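Local coordinates for xylanase and alpha-amylase inhibitor protein (PDB 3MU7) that inhibits xylanase and alpha-amylase and has the TIM-barrel fold of glycosyl hydrolase family 18, at residues T232-S237 and N266-K271; L215-H220 and F236-N241; G249-W254 and S262-K267. All coordinates share one frame; numbering follows the deposited sequence.

Contact 1: T232-S237 and N266-K271; sequences TKVKFS and NKILGK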
loop_
_atom_site.group_PDB
_atom_site.type_symbol
_atom_site.label_atom_id
_atom_site.label_comp_id
_atom_site.label_asym_id
_atom_site.label_seq_id
_atom_site.Cartn_x
_atom_site.Cartn_y
_atom_site.Cartn_z
ATOM N N THR A 232 19.848 0.572 10.084
ATOM C CA THR A 232 20.363 0.229 11.430
ATOM C C THR A 232 19.660 1.056 12.501
ATOM O O THR A 232 19.502 0.545 13.616
ATOM C CB THR A 232 21.877 0.502 11.538
ATOM O OG1 THR A 232 22.572 -0.338 10.597
ATOM C CG2 THR A 232 22.213 0.056 12.867
ATOM N N LYS A 233 19.256 2.275 12.233
ATOM C CA LYS A 233 18.546 3.080 13.154
ATOM C C LYS A 233 17.106 2.545 13.346
ATOM O O LYS A 233 16.567 2.576 14.419
ATOM C CB LYS A 233 18.536 4.522 12.785
ATOM C CG LYS A 233 19.891 5.187 12.873
ATOM C CD LYS A 233 19.855 6.688 12.637
ATOM C CE LYS A 233 21.187 7.321 12.746
ATOM N NZ LYS A 233 21.156 8.799 12.543
ATOM N N VAL A 234 16.455 2.124 12.235
ATOM C CA VAL A 234 15.116 1.557 12.415
ATOM C C VAL A 234 15.190 0.307 13.329
ATOM O O VAL A 234 14.397 0.201 14.254
ATOM C CB VAL A 234 14.549 1.156 11.012
ATOM C CG1 VAL A 234 13.182 0.450 11.205
ATOM C CG2 VAL A 234 14.344 2.380 10.094
ATOM N N LYS A 235 16.144 -0.559 13.071
ATOM C CA LYS A 235 16.273 -1.752 13.887
ATOM C C LYS A 235 16.546 -1.412 15.367
ATOM O O LYS A 235 15.978 -2.022 16.279
ATOM C CB LYS A 235 17.383 -2.671 13.333
ATOM C CG LYS A 235 17.085 -3.234 11.973
ATOM C CD LYS A 235 18.428 -3.711 11.378
ATOM C CE LYS A 235 18.601 -5.110 11.622
ATOM N NZ LYS A 235 19.692 -5.749 10.771
ATOM N N PHE A 236 17.440 -0.495 15.583
ATOM C CA PHE A 236 17.850 -0.180 16.946
ATOM C C PHE A 236 16.826 0.589 17.720
ATOM O O PHE A 236 16.523 0.319 18.896
ATOM C CB PHE A 236 19.156 0.634 16.929
ATOM C CG PHE A 236 19.657 0.971 18.273
ATOM C CD1 PHE A 236 20.382 0.012 19.032
ATOM C CD2 PHE A 236 19.465 2.190 18.773
ATOM C CE1 PHE A 236 20.912 0.358 20.306
ATOM C CE2 PHE A 236 19.976 2.528 20.080
ATOM C CZ PHE A 236 20.767 1.578 20.826
ATOM N N SER A 237 16.200 1.615 17.063
ATOM C CA SER A 237 15.352 2.595 17.755
ATOM C C SER A 237 13.942 2.372 17.591
ATOM O O SER A 237 13.174 2.818 18.521
ATOM C CB SER A 237 15.566 3.973 17.196
ATOM O OG SER A 237 16.842 4.425 17.353
ATOM N N ASN A 266 17.248 -5.864 2.569
ATOM C CA ASN A 266 18.319 -6.829 2.861
ATOM C C ASN A 266 18.972 -6.526 4.212
ATOM O O ASN A 266 19.170 -7.430 5.026
ATOM C CB ASN A 266 19.376 -6.862 1.749
ATOM C CG ASN A 266 18.964 -7.720 0.563
ATOM O OD1 ASN A 266 18.044 -8.535 0.652
ATOM N ND2 ASN A 266 19.660 -7.549 -0.557
ATOM N N LYS A 267 19.264 -5.249 4.458
ATOM C CA LYS A 267 19.896 -4.813 5.707
ATOM C C LYS A 267 18.979 -4.972 6.919
ATOM O O LYS A 267 19.429 -5.384 7.994
ATOM C CB LYS A 267 20.384 -3.366 5.591
ATOM C CG LYS A 267 21.506 -3.182 4.582
ATOM C CD LYS A 267 21.854 -1.715 4.409
ATOM C CE LYS A 267 22.799 -1.509 3.243
ATOM N NZ LYS A 267 23.013 -0.060 2.976
ATOM N N ILE A 268 17.698 -4.646 6.746
ATOM C CA ILE A 268 16.688 -4.865 7.787
ATOM C C ILE A 268 16.624 -6.345 8.178
ATOM O O ILE A 268 16.559 -6.678 9.366
ATOM C CB ILE A 268 15.272 -4.373 7.332
ATOM C CG1 ILE A 268 15.213 -2.839 7.275
ATOM C CG2 ILE A 268 14.175 -4.921 8.245
ATOM C CD1 ILE A 268 15.239 -2.123 8.639
ATOM N N LEU A 269 16.661 -7.217 7.174
ATOM C CA LEU A 269 16.481 -8.657 7.370
ATOM C C LEU A 269 17.773 -9.420 7.683
ATOM O O LEU A 269 17.720 -10.589 8.068
ATOM C CB LEU A 269 15.796 -9.275 6.145
ATOM C CG LEU A 269 14.373 -8.798 5.830
ATOM C CD1 LEU A 269 13.931 -9.315 4.476
ATOM C CD2 LEU A 269 13.387 -9.217 6.922
ATOM N N GLY A 270 18.917 -8.764 7.512
ATOM C CA GLY A 270 20.214 -9.388 7.780
ATOM C C GLY A 270 20.706 -10.292 6.665
ATOM O O GLY A 270 21.537 -11.174 6.894
ATOM N N LYS A 271 20.190 -10.080 5.458
ATOM C CA LYS A 271 20.660 -10.804 4.282
ATOM C C LYS A 271 21.900 -10.113 3.723
ATOM O O LYS A 271 22.062 -8.899 3.874
ATOM C CB LYS A 271 19.560 -10.899 3.220
ATOM C CG LYS A 271 18.351 -11.727 3.646
ATOM C CD LYS A 271 17.369 -11.896 2.497
ATOM C CE LYS A 271 16.153 -12.698 2.924
ATOM N NZ LYS A 271 15.210 -12.910 1.786
#
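Lys235 supplies the polar half of this helix-to-helix contact. Its NZ donates a hydrogen bond to Lys267 O at 2.8 Å, lying in the carbonyl plane with a C=O...N angle of 159°, so the ammonium meets the oxygen nearly head-on. The chain reaches it by a bend at chi3 (96°), which also sets CE 3.4 Å from Ile268 O. The carbonyls of Lys267 and Ile268, in the last turn before Gly270 with its positive phi, lie by the end of the lysine; its charge would probably suit this helix end.

The apolar half centres on one methyl, Ile268 CD1. It lies 4.1 Å from Val234 CB, the two side chains crossing at about a right angle, and 4.0 Å from Lys235 CG, past which the isoleucine slides in the opposite direction. The interface is modest, 184 Å² buried over both sides.

In the fold, Val234 also packs on Phe239 of its own helix, while Ile268 also touches Leu3 and Pro231, the latter at the start of helix 231-242. The contact thereby ties the C-terminal helix 264-269 to the N-terminal half of the helix preceding strand 248-254.

Contact 2: L215-H220 and F236-N241; sequences LGFPAH and FSVFPN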
loop_
_atom_site.group_PDB
_atom_site.type_symbol
_atom_site.label_atom_id
_atom_site.label_comp_id
_atom_site.label_asym_id
_atom_site.label_seq_id
_atom_site.Cartn_x
_atom_site.Cartn_y
_atom_site.Cartn_z
ATOM N N LEU A 215 4.897 0.355 9.820
ATOM C CA LEU A 215 5.598 1.633 9.696
ATOM C C LEU A 215 6.182 1.770 8.304
ATOM O O LEU A 215 7.004 0.952 7.894
ATOM C CB LEU A 215 6.705 1.781 10.740
ATOM C CG LEU A 215 6.284 1.758 12.208
ATOM C CD1 LEU A 215 6.498 0.375 12.805
ATOM C CD2 LEU A 215 7.072 2.799 12.977
ATOM N N GLY A 216 5.738 2.787 7.579
ATOM C CA GLY A 216 6.241 3.075 6.237
ATOM C C GLY A 216 7.449 3.982 6.266
ATOM O O GLY A 216 7.411 5.067 6.864
ATOM N N PHE A 217 8.508 3.540 5.595
ATOM C CA PHE A 217 9.763 4.283 5.509
ATOM C C PHE A 217 10.252 4.384 4.068
ATOM O O PHE A 217 9.994 3.488 3.266
ATOM C CB PHE A 217 10.859 3.591 6.317
ATOM C CG PHE A 217 10.663 3.666 7.794
ATOM C CD1 PHE A 217 10.280 2.549 8.510
ATOM C CD2 PHE A 217 10.871 4.859 8.479
ATOM C CE1 PHE A 217 10.093 2.617 9.900
ATOM C CE2 PHE A 217 10.688 4.935 9.866
ATOM C CZ PHE A 217 10.301 3.810 10.570
ATOM N N PRO A 218 11.007 5.451 3.739
ATOM C CA PRO A 218 11.665 5.505 2.430
ATOM C C PRO A 218 12.830 4.527 2.370
ATOM O O PRO A 218 13.551 4.354 3.352
ATOM C CB PRO A 218 12.194 6.944 2.345
ATOM C CG PRO A 218 11.584 7.686 3.488
ATOM C CD PRO A 218 11.245 6.672 4.530
ATOM N N ALA A 219 13.032 3.904 1.213
ATOM C CA ALA A 219 14.085 2.904 1.058
ATOM C C ALA A 219 15.461 3.509 0.766
ATOM O O ALA A 219 16.469 2.803 0.821
ATOM C CB ALA A 219 13.701 1.884 -0.010
ATOM N N HIS A 220 15.500 4.807 0.475
ATOM C CA HIS A 220 16.726 5.502 0.073
ATOM C C HIS A 220 16.478 6.984 0.317
ATOM O O HIS A 220 15.335 7.426 0.223
ATOM C CB HIS A 220 16.973 5.253 -1.423
ATOM C CG HIS A 220 18.289 5.759 -1.930
ATOM N ND1 HIS A 220 18.511 7.083 -2.240
ATOM C CD2 HIS A 220 19.436 5.104 -2.224
ATOM C CE1 HIS A 220 19.747 7.226 -2.684
ATOM N NE2 HIS A 220 20.330 6.041 -2.684
ATOM N N PHE A 236 17.440 -0.495 15.583
ATOM C CA PHE A 236 17.850 -0.180 16.946
ATOM C C PHE A 236 16.826 0.589 17.720
ATOM O O PHE A 236 16.523 0.319 18.896
ATOM C CB PHE A 236 19.156 0.634 16.929
ATOM C CG PHE A 236 19.657 0.971 18.273
ATOM C CD1 PHE A 236 20.382 0.012 19.032
ATOM C CD2 PHE A 236 19.465 2.190 18.773
ATOM C CE1 PHE A 236 20.912 0.358 20.306
ATOM C CE2 PHE A 236 19.976 2.528 20.080
ATOM C CZ PHE A 236 20.767 1.578 20.826
ATOM N N SER A 237 16.200 1.615 17.063
ATOM C CA SER A 237 15.352 2.595 17.755
ATOM C C SER A 237 13.942 2.372 17.591
ATOM O O SER A 237 13.174 2.818 18.521
ATOM C CB SER A 237 15.566 3.973 17.196
ATOM O OG SER A 237 16.842 4.425 17.353
ATOM N N VAL A 238 13.463 1.752 16.535
ATOM C CA VAL A 238 12.011 1.608 16.334
ATOM C C VAL A 238 11.522 0.251 16.772
ATOM O O VAL A 238 10.500 0.173 17.479
ATOM C CB VAL A 238 11.673 1.800 14.806
ATOM C CG1 VAL A 238 10.161 1.497 14.523
ATOM C CG2 VAL A 238 12.008 3.205 14.365
ATOM N N PHE A 239 12.166 -0.815 16.393
ATOM C CA PHE A 239 11.686 -2.150 16.639
ATOM C C PHE A 239 11.412 -2.563 18.086
ATOM O O PHE A 239 10.432 -3.179 18.315
ATOM C CB PHE A 239 12.497 -3.217 15.932
ATOM C CG PHE A 239 12.330 -3.214 14.411
ATOM C CD1 PHE A 239 11.397 -2.413 13.777
ATOM C CD2 PHE A 239 13.112 -3.988 13.643
ATOM C CE1 PHE A 239 11.276 -2.419 12.392
ATOM C CE2 PHE A 239 12.994 -3.982 12.239
ATOM C CZ PHE A 239 12.090 -3.200 11.656
ATOM N N PRO A 240 12.290 -2.251 19.053
ATOM C CA PRO A 240 12.002 -2.687 20.431
ATOM C C PRO A 240 10.673 -2.112 20.935
ATOM O O PRO A 240 9.923 -2.852 21.443
ATOM C CB PRO A 240 13.205 -2.149 21.234
ATOM C CG PRO A 240 14.316 -2.110 20.219
ATOM C CD PRO A 240 13.618 -1.621 18.955
ATOM N N ASN A 241 10.401 -0.856 20.728
ATOM C CA ASN A 241 9.107 -0.308 21.177
ATOM C C ASN A 241 7.953 -0.778 20.263
ATOM O O ASN A 241 6.966 -1.184 20.748
ATOM C CB ASN A 241 9.189 1.199 21.246
ATOM C CG ASN A 241 8.132 1.812 22.125
ATOM O OD1 ASN A 241 7.252 1.147 22.548
ATOM N ND2 ASN A 241 8.342 3.057 22.521
#
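Leu215 and Val238 meet tip to tip between strand 213-218 and helix 231-242, the first two elements of a beta-alpha-beta unit that strand 248-254 completes in the TIM barrel. The evidence for the end-on approach is in the methyls: Leu215 CD2 comes to 3.7 Å from Val238 CG1, and Leu215 CD1 touches the same methyl at 4.2 Å, so the fork of the leucine is set against a single branch of the valine. That branch stands anti to the backbone N (chi1 174°), while the other, CG2, is beside the N and turned to Phe217.

Phe217, two residues farther along the strand and so on the same side of it, presents its far end to the valine, CZ lying 4.2 Å from Val238 CG2. The methyl reaches the ring obliquely. Val238 is thus shared between two strand side chains, one methyl for each, and all three residues are buried.

No hydrogen bond crosses the interface; 124 Å² of surface is buried over both sides, consistent with plain apolar packing of a barrel strand under its covering helix. Neighbouring helix 195-207 adds Trp201 against Leu215 and Leu197 against Val238. The backbones stay well separated, with Leu215 CA 9.2 Å from Val238 CA.

Contact 3: G249-W254 and S262-K267; sequences GGIMLW and SQFSNK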
loop_
_atom_site.group_PDB
_atom_site.type_symbol
_atom_site.label_atom_id
_atom_site.label_comp_id
_atom_site.label_asym_id
_atom_site.label_seq_id
_atom_site.Cartn_x
_atom_site.Cartn_y
_atom_site.Cartn_z
ATOM N N GLY A 249 2.627 -4.700 12.656
ATOM C CA GLY A 249 2.543 -5.555 11.477
ATOM C C GLY A 249 3.881 -5.809 10.810
ATOM O O GLY A 249 4.086 -6.852 10.187
ATOM N N GLY A 250 4.799 -4.858 10.947
ATOM C CA GLY A 250 6.063 -4.882 10.222
ATOM C C GLY A 250 6.338 -3.506 9.647
ATOM O O GLY A 250 5.901 -2.490 10.207
ATOM N N ILE A 251 7.076 -3.464 8.540
ATOM C CA ILE A 251 7.342 -2.200 7.860
ATOM C C ILE A 251 6.854 -2.223 6.420
ATOM O O ILE A 251 6.680 -3.282 5.819
ATOM C CB ILE A 251 8.836 -1.776 7.905
ATOM C CG1 ILE A 251 9.716 -2.768 7.140
ATOM C CG2 ILE A 251 9.302 -1.565 9.353
ATOM C CD1 ILE A 251 11.157 -2.310 6.946
ATOM N N MET A 252 6.614 -1.029 5.899
ATOM C CA MET A 252 6.348 -0.827 4.485
ATOM C C MET A 252 7.493 0.015 3.929
ATOM O O MET A 252 8.014 0.891 4.628
ATOM C CB MET A 252 4.987 -0.155 4.293
ATOM C CG MET A 252 4.647 0.239 2.853
ATOM S SD MET A 252 5.301 1.846 2.333
ATOM C CE MET A 252 4.084 2.949 3.045
ATOM N N LEU A 253 7.894 -0.262 2.688
ATOM C CA LEU A 253 8.962 0.489 2.046
ATOM C C LEU A 253 8.502 1.181 0.778
ATOM O O LEU A 253 7.891 0.565 -0.116
ATOM C CB LEU A 253 10.167 -0.413 1.745
ATOM C CG LEU A 253 10.928 -0.916 2.968
ATOM C CD1 LEU A 253 11.971 -1.937 2.549
ATOM C CD2 LEU A 253 11.580 0.224 3.735
ATOM N N TRP A 254 8.842 2.449 0.704
ATOM C CA TRP A 254 8.655 3.255 -0.494
ATOM C C TRP A 254 10.054 3.414 -1.098
ATOM O O TRP A 254 10.841 4.178 -0.606
ATOM C CB TRP A 254 8.087 4.641 -0.113
ATOM C CG TRP A 254 7.866 5.457 -1.393
ATOM C CD1 TRP A 254 8.681 6.383 -1.932
ATOM C CD2 TRP A 254 6.756 5.333 -2.268
ATOM N NE1 TRP A 254 8.126 6.858 -3.111
ATOM C CE2 TRP A 254 6.945 6.214 -3.339
ATOM C CE3 TRP A 254 5.594 4.582 -2.223
ATOM C CZ2 TRP A 254 6.010 6.331 -4.382
ATOM C CZ3 TRP A 254 4.708 4.672 -3.241
ATOM C CH2 TRP A 254 4.905 5.570 -4.301
ATOM N N SER A 262 19.307 0.425 -2.846
ATOM C CA SER A 262 19.844 0.645 -1.510
ATOM C C SER A 262 20.067 -0.619 -0.702
ATOM O O SER A 262 20.836 -0.604 0.253
ATOM C CB SER A 262 18.890 1.538 -0.737
ATOM O OG SER A 262 17.727 0.802 -0.398
ATOM N N GLN A 263 19.409 -1.691 -1.049
ATOM C CA GLN A 263 19.352 -2.927 -0.280
ATOM C C GLN A 263 18.886 -2.749 1.163
ATOM O O GLN A 263 19.273 -3.466 2.016
ATOM C CB GLN A 263 20.698 -3.688 -0.363
ATOM C CG GLN A 263 21.000 -4.097 -1.763
ATOM C CD GLN A 263 22.124 -5.099 -1.834
ATOM O OE1 GLN A 263 22.103 -6.140 -1.245
ATOM N NE2 GLN A 263 23.077 -4.774 -2.578
ATOM N N PHE A 264 18.016 -1.749 1.365
ATOM C CA PHE A 264 17.442 -1.441 2.676
ATOM C C PHE A 264 16.800 -2.667 3.319
ATOM O O PHE A 264 17.105 -2.999 4.471
ATOM C CB PHE A 264 16.412 -0.319 2.526
ATOM C CG PHE A 264 15.985 0.317 3.827
ATOM C CD1 PHE A 264 16.488 1.554 4.200
ATOM C CD2 PHE A 264 15.046 -0.294 4.650
ATOM C CE1 PHE A 264 16.080 2.162 5.376
ATOM C CE2 PHE A 264 14.638 0.309 5.831
ATOM C CZ PHE A 264 15.162 1.536 6.192
ATOM N N SER A 265 15.923 -3.355 2.587
ATOM C CA SER A 265 15.263 -4.533 3.153
ATOM C C SER A 265 16.249 -5.674 3.434
ATOM O O SER A 265 16.100 -6.374 4.430
ATOM C CB SER A 265 14.091 -5.019 2.297
ATOM O OG SER A 265 14.525 -5.370 1.003
ATOM N N ASN A 266 17.248 -5.864 2.569
ATOM C CA ASN A 266 18.319 -6.829 2.861
ATOM C C ASN A 266 18.972 -6.526 4.212
ATOM O O ASN A 266 19.170 -7.430 5.026
ATOM C CB ASN A 266 19.376 -6.862 1.749
ATOM C CG ASN A 266 18.964 -7.720 0.563
ATOM O OD1 ASN A 266 18.044 -8.535 0.652
ATOM N ND2 ASN A 266 19.660 -7.549 -0.557
ATOM N N LYS A 267 19.264 -5.249 4.458
ATOM C CA LYS A 267 19.896 -4.813 5.707
ATOM C C LYS A 267 18.979 -4.972 6.919
ATOM O O LYS A 267 19.429 -5.384 7.994
ATOM C CB LYS A 267 20.384 -3.366 5.591
ATOM C CG LYS A 267 21.506 -3.182 4.582
ATOM C CD LYS A 267 21.854 -1.715 4.409
ATOM C CE LYS A 267 22.799 -1.509 3.243
ATOM N NZ LYS A 267 23.013 -0.060 2.976
#
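Leu253 reaches from barrel strand 248-254 to Phe264 and Ser265, at the start of the C-terminal helix 264-269 of the TIM barrel. Its two methyls divide the work: CD2 lies 3.6 Å from Phe264 CD2, obliquely to the ring, whereas CD1 rests 3.7 Å from Ser265 CB. Ile251, two residues earlier on the same side of the strand, adds a looser contact, its CD1 near the plane of the Phe264 ring at the edge, 4.5 Å from CE2. The phenylalanine meets both residues because its CG stands anti to the backbone N (chi1 -166°), which sets the CD2-CE2 side of the ring beside the two strand side chains.

An alanine in place of Leu253 would probably open a gap beside Phe264 CD2 and Ser265 CB, leaving that side of the ring less firmly packed.

Ser265 packs through CB while its OG is engaged elsewhere, hydrogen-bonded to Asp259 OD2 and to Asn26 ND2. At the junction between helices 256-262 and 264-269, Ser262 OG accepts from Phe264 N, an ST turn, and is also hydrogen-bonded with Ala219 O. Across the first turn of the helix, Asn266 ND2 donates back to OE1 of Gln263, the N-cap residue, at 2.9 Å, that donor tilted 23° from the carbonyl plane.

How the contacts relate
The three contacts form one cluster on one side of the chain's centre, with each pair of contact centres about 8 Å apart. Contact 2 is complete before the first segment of contact 3 begins; contact 1 runs from helix 231-242 to the C-terminal helix and shares Asn266 and Lys267 with contact 3. Helix 231-242 serves contacts 1 and 2, helix 264-269 serves 1 and 3, and the neighbouring parallel strands 213-218 and 248-254 join 2 and 3 through Leu215 O and Met252 N, 2.8 Å apart. Val234 packs on both Phe217 and Phe264, linking all three. The C-terminal helix thus packs on the last barrel strand and on helix 231-242, which in turn covers strand 213-218.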